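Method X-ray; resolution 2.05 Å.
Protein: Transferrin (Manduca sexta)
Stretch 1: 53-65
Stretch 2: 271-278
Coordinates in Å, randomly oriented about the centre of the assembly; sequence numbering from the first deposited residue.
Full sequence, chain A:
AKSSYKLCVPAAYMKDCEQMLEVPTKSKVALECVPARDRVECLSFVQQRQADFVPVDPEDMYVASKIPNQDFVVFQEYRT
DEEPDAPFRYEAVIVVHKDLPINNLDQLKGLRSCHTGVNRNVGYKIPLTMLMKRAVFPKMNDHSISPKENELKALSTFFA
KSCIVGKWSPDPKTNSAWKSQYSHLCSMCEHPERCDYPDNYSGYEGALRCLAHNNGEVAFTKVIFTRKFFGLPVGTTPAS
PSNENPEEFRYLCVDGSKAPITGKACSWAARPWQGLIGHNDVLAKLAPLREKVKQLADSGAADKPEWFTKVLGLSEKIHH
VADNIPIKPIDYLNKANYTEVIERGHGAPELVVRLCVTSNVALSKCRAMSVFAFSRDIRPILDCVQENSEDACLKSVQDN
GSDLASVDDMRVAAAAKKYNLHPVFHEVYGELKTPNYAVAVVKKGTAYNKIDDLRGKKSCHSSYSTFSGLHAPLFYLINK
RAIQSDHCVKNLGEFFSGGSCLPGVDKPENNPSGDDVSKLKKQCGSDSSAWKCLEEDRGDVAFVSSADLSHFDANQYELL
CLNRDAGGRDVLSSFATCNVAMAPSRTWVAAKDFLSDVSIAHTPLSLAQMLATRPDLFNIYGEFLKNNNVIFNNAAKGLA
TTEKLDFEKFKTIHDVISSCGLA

Stretch 1 (53-65) FVPVDPEDMYVAS
Stretch 2 271-278: RPWQGLIG

A β-strand followed, after a one-residue turn, by a helix can hold a second strand by its backbone and one side chain of it by a pocket, as a contact in Manduca sexta transferrin illustrates. Strand 53-56 lies antiparallel to the strand through Leu276 and Ile277, their axes inclined at 142° and 4.4 Å apart at closest approach. Phe53 faces Gly278, Val54 Ile277, Pro55 Leu276 and Val56 Gly275 (phi/psi 180/-147). Two hydrogen-bonded pairs fix this register: Val54 N to Ile277 O and Ile277 N to Val54 O, both 2.9 Å, then Val56 N to Gly275 O at 2.8 Å and Gly275 N to Val56 O at 3.1 Å. Pro55, which has no amide hydrogen to give, falls at a non-hydrogen-bonded position, its CA 3.2 Å from Gly275 O.

After Asp57 (phi/psi -78/164) the chain turns into the helix that begins at Pro58, whose axis runs 12° from the direction of the second strand and 9.6 Å from it. Ile277 (chi1 -154°, chi2 -178°, both t) is the principal bump, burying 119 Å². Its CG2 lies 3.4 Å from both Val54 CG1 (chi1 p) and Val56 CG1 (chi1 m), while its extended CD1 reaches the helix, 3.5 Å from Ala64 CB. Beside it, Met61 (m, t, t) lays CE over side-chain-free Gly275, 3.9 Å from Gly275 N.

On the face carrying Phe53 (chi1 p) and Pro55, Leu276 (m, t) fits between them: CD2 touches Pro55 CB (4.0 Å) and Phe53 CD2 (4.2 Å), and CD1 adds 4.1 Å to Phe53 CD2. Gly278 CA lies 4.0 Å from Phe53 CA; an ideal CB on Gly278 would stand a tight 3.4 Å from Phe53 CB.

At the helix start, Pro58 CG sits 3.3 Å from Pro272 O, and Gln274 NE2 (chi1 m) donates to Asp57 OD1 (chi1 m) at 2.9 Å. A water bridges Glu59 OE1 (2.8 Å) and Arg271 NE (3.0 Å).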

# COMPACT_ATOMS: atom_id res chain seq x y z
N PHE A 53 26.95 -2.42 -3.46
CA PHE A 53 25.95 -2.35 -4.52
C PHE A 53 24.66 -3.02 -4.06
O PHE A 53 24.62 -3.77 -3.07
CB PHE A 53 26.45 -3.01 -5.80
CG PHE A 53 26.58 -4.52 -5.70
CD1 PHE A 53 27.44 -5.10 -4.78
CD2 PHE A 53 25.86 -5.35 -6.57
CE1 PHE A 53 27.58 -6.51 -4.70
CE2 PHE A 53 25.98 -6.74 -6.52
CZ PHE A 53 26.82 -7.33 -5.59
N VAL A 54 23.62 -2.76 -4.84
CA VAL A 54 22.28 -3.23 -4.54
C VAL A 54 21.45 -3.19 -5.82
O VAL A 54 21.65 -2.31 -6.67
CB VAL A 54 21.65 -2.37 -3.43
CG1 VAL A 54 21.45 -0.93 -3.93
CG2 VAL A 54 20.36 -3.00 -2.95
N PRO A 55 20.55 -4.15 -6.03
CA PRO A 55 19.63 -4.07 -7.17
C PRO A 55 18.61 -2.95 -6.99
O PRO A 55 18.12 -2.69 -5.89
CB PRO A 55 18.96 -5.45 -7.16
CG PRO A 55 19.04 -5.87 -5.72
CD PRO A 55 20.38 -5.40 -5.28
N VAL A 56 18.27 -2.30 -8.10
CA VAL A 56 17.40 -1.14 -8.08
C VAL A 56 16.44 -1.20 -9.27
O VAL A 56 16.84 -1.57 -10.38
CB VAL A 56 18.21 0.18 -8.15
CG1 VAL A 56 18.84 0.54 -6.79
CG2 VAL A 56 19.26 0.06 -9.22
N ASP A 57 15.18 -0.84 -9.03
CA ASP A 57 14.33 -0.39 -10.11
C ASP A 57 14.69 1.06 -10.44
O ASP A 57 15.33 1.74 -9.65
CB ASP A 57 12.85 -0.49 -9.72
CG ASP A 57 12.42 -1.91 -9.33
OD1 ASP A 57 12.91 -2.91 -9.91
OD2 ASP A 57 11.56 -2.01 -8.45
N PRO A 58 14.26 1.55 -11.61
CA PRO A 58 14.47 2.98 -11.94
C PRO A 58 13.94 3.93 -10.87
O PRO A 58 14.56 4.96 -10.56
CB PRO A 58 13.72 3.12 -13.27
CG PRO A 58 13.64 1.72 -13.83
CD PRO A 58 13.43 0.88 -12.63
N GLU A 59 12.79 3.60 -10.29
CA GLU A 59 12.27 4.37 -9.17
C GLU A 59 13.29 4.43 -8.01
O GLU A 59 13.38 5.44 -7.31
CB GLU A 59 10.94 3.75 -8.71
CG GLU A 59 9.76 3.90 -9.70
CD GLU A 59 9.65 2.71 -10.70
OE1 GLU A 59 10.67 2.05 -10.94
OE2 GLU A 59 8.55 2.43 -11.22
N ASP A 60 14.05 3.35 -7.78
CA ASP A 60 15.03 3.34 -6.70
C ASP A 60 16.25 4.19 -7.05
O ASP A 60 16.81 4.88 -6.18
CB ASP A 60 15.45 1.89 -6.39
CG ASP A 60 14.27 1.00 -5.99
OD1 ASP A 60 13.42 1.41 -5.16
OD2 ASP A 60 14.19 -0.12 -6.53
N MET A 61 16.69 4.15 -8.30
CA MET A 61 17.76 5.03 -8.77
C MET A 61 17.41 6.48 -8.49
O MET A 61 18.24 7.26 -8.02
CB MET A 61 18.00 4.82 -10.27
CG MET A 61 18.36 3.37 -10.62
SD MET A 61 18.34 3.01 -12.40
CE MET A 61 18.43 1.21 -12.40
N TYR A 62 16.15 6.84 -8.76
CA TYR A 62 15.71 8.18 -8.46
C TYR A 62 15.84 8.48 -6.97
O TYR A 62 16.37 9.52 -6.59
CB TYR A 62 14.27 8.38 -8.94
CG TYR A 62 13.84 9.80 -8.74
CD1 TYR A 62 14.12 10.76 -9.70
CD2 TYR A 62 13.22 10.20 -7.56
CE1 TYR A 62 13.75 12.05 -9.52
CE2 TYR A 62 12.86 11.52 -7.37
CZ TYR A 62 13.13 12.44 -8.36
OH TYR A 62 12.79 13.75 -8.21
N VAL A 63 15.35 7.58 -6.10
CA VAL A 63 15.56 7.78 -4.67
C VAL A 63 17.04 7.96 -4.40
O VAL A 63 17.45 8.78 -3.57
CB VAL A 63 15.00 6.60 -3.85
CG1 VAL A 63 15.42 6.73 -2.36
CG2 VAL A 63 13.48 6.55 -3.97
N ALA A 64 17.86 7.20 -5.12
CA ALA A 64 19.28 7.19 -4.83
C ALA A 64 19.93 8.48 -5.29
O ALA A 64 20.80 9.03 -4.60
CB ALA A 64 19.91 5.97 -5.51
N SER A 65 19.45 9.03 -6.40
CA SER A 65 20.00 10.25 -6.96
C SER A 65 19.71 11.46 -6.10
O SER A 65 20.30 12.51 -6.34
CB SER A 65 19.45 10.48 -8.37
OG SER A 65 18.12 10.96 -8.32
N ARG A 271 10.48 3.12 -20.41
CA ARG A 271 10.78 2.62 -19.08
C ARG A 271 12.19 2.04 -19.08
O ARG A 271 12.48 1.12 -19.86
CB ARG A 271 9.78 1.58 -18.65
CG ARG A 271 9.94 1.15 -17.24
CD ARG A 271 8.85 0.20 -16.93
NE ARG A 271 8.84 -0.18 -15.53
CZ ARG A 271 7.98 -1.06 -15.03
NH1 ARG A 271 7.06 -1.62 -15.81
NH2 ARG A 271 8.05 -1.37 -13.76
N PRO A 272 13.11 2.57 -18.27
CA PRO A 272 14.46 2.03 -18.26
C PRO A 272 14.48 0.66 -17.62
O PRO A 272 13.60 0.30 -16.84
CB PRO A 272 15.25 3.04 -17.41
CG PRO A 272 14.32 4.20 -17.18
CD PRO A 272 12.95 3.61 -17.24
N TRP A 273 15.48 -0.13 -18.01
CA TRP A 273 15.74 -1.41 -17.37
C TRP A 273 16.07 -1.22 -15.90
O TRP A 273 16.68 -0.23 -15.50
CB TRP A 273 16.92 -2.11 -18.00
CG TRP A 273 16.77 -2.54 -19.42
CD1 TRP A 273 17.45 -2.06 -20.48
CD2 TRP A 273 15.93 -3.59 -19.91
NE1 TRP A 273 17.08 -2.73 -21.62
CE2 TRP A 273 16.15 -3.68 -21.29
CE3 TRP A 273 15.01 -4.46 -19.31
CZ2 TRP A 273 15.49 -4.61 -22.10
CZ3 TRP A 273 14.34 -5.38 -20.12
CH2 TRP A 273 14.59 -5.45 -21.50
N GLN A 274 15.75 -2.24 -15.12
CA GLN A 274 16.30 -2.34 -13.78
C GLN A 274 17.76 -2.76 -13.88
O GLN A 274 18.26 -3.14 -14.94
CB GLN A 274 15.56 -3.38 -12.96
CG GLN A 274 14.07 -3.37 -13.06
CD GLN A 274 13.55 -4.76 -12.96
OE1 GLN A 274 13.95 -5.63 -13.72
NE2 GLN A 274 12.69 -5.00 -11.98
N GLY A 275 18.44 -2.72 -12.73
CA GLY A 275 19.81 -3.19 -12.69
C GLY A 275 20.44 -3.07 -11.31
O GLY A 275 19.76 -3.22 -10.30
N LEU A 276 21.74 -2.81 -11.27
CA LEU A 276 22.48 -2.70 -10.03
C LEU A 276 23.07 -1.30 -9.93
O LEU A 276 23.55 -0.75 -10.92
CB LEU A 276 23.63 -3.71 -9.94
CG LEU A 276 23.29 -5.18 -10.18
CD1 LEU A 276 24.59 -5.97 -10.40
CD2 LEU A 276 22.48 -5.69 -9.00
N ILE A 277 23.02 -0.75 -8.73
CA ILE A 277 23.59 0.55 -8.42
C ILE A 277 24.67 0.33 -7.37
O ILE A 277 24.54 -0.54 -6.51
CB ILE A 277 22.47 1.51 -7.94
CG1 ILE A 277 22.84 2.98 -8.20
CG2 ILE A 277 22.16 1.24 -6.48
CD1 ILE A 277 21.79 4.00 -7.68
N GLY A 278 25.76 1.09 -7.46
CA GLY A 278 26.79 1.04 -6.45
C GLY A 278 27.45 2.39 -6.28
O GLY A 278 27.25 3.31 -7.07
O HOH W 1 10.19 1.76 -13.72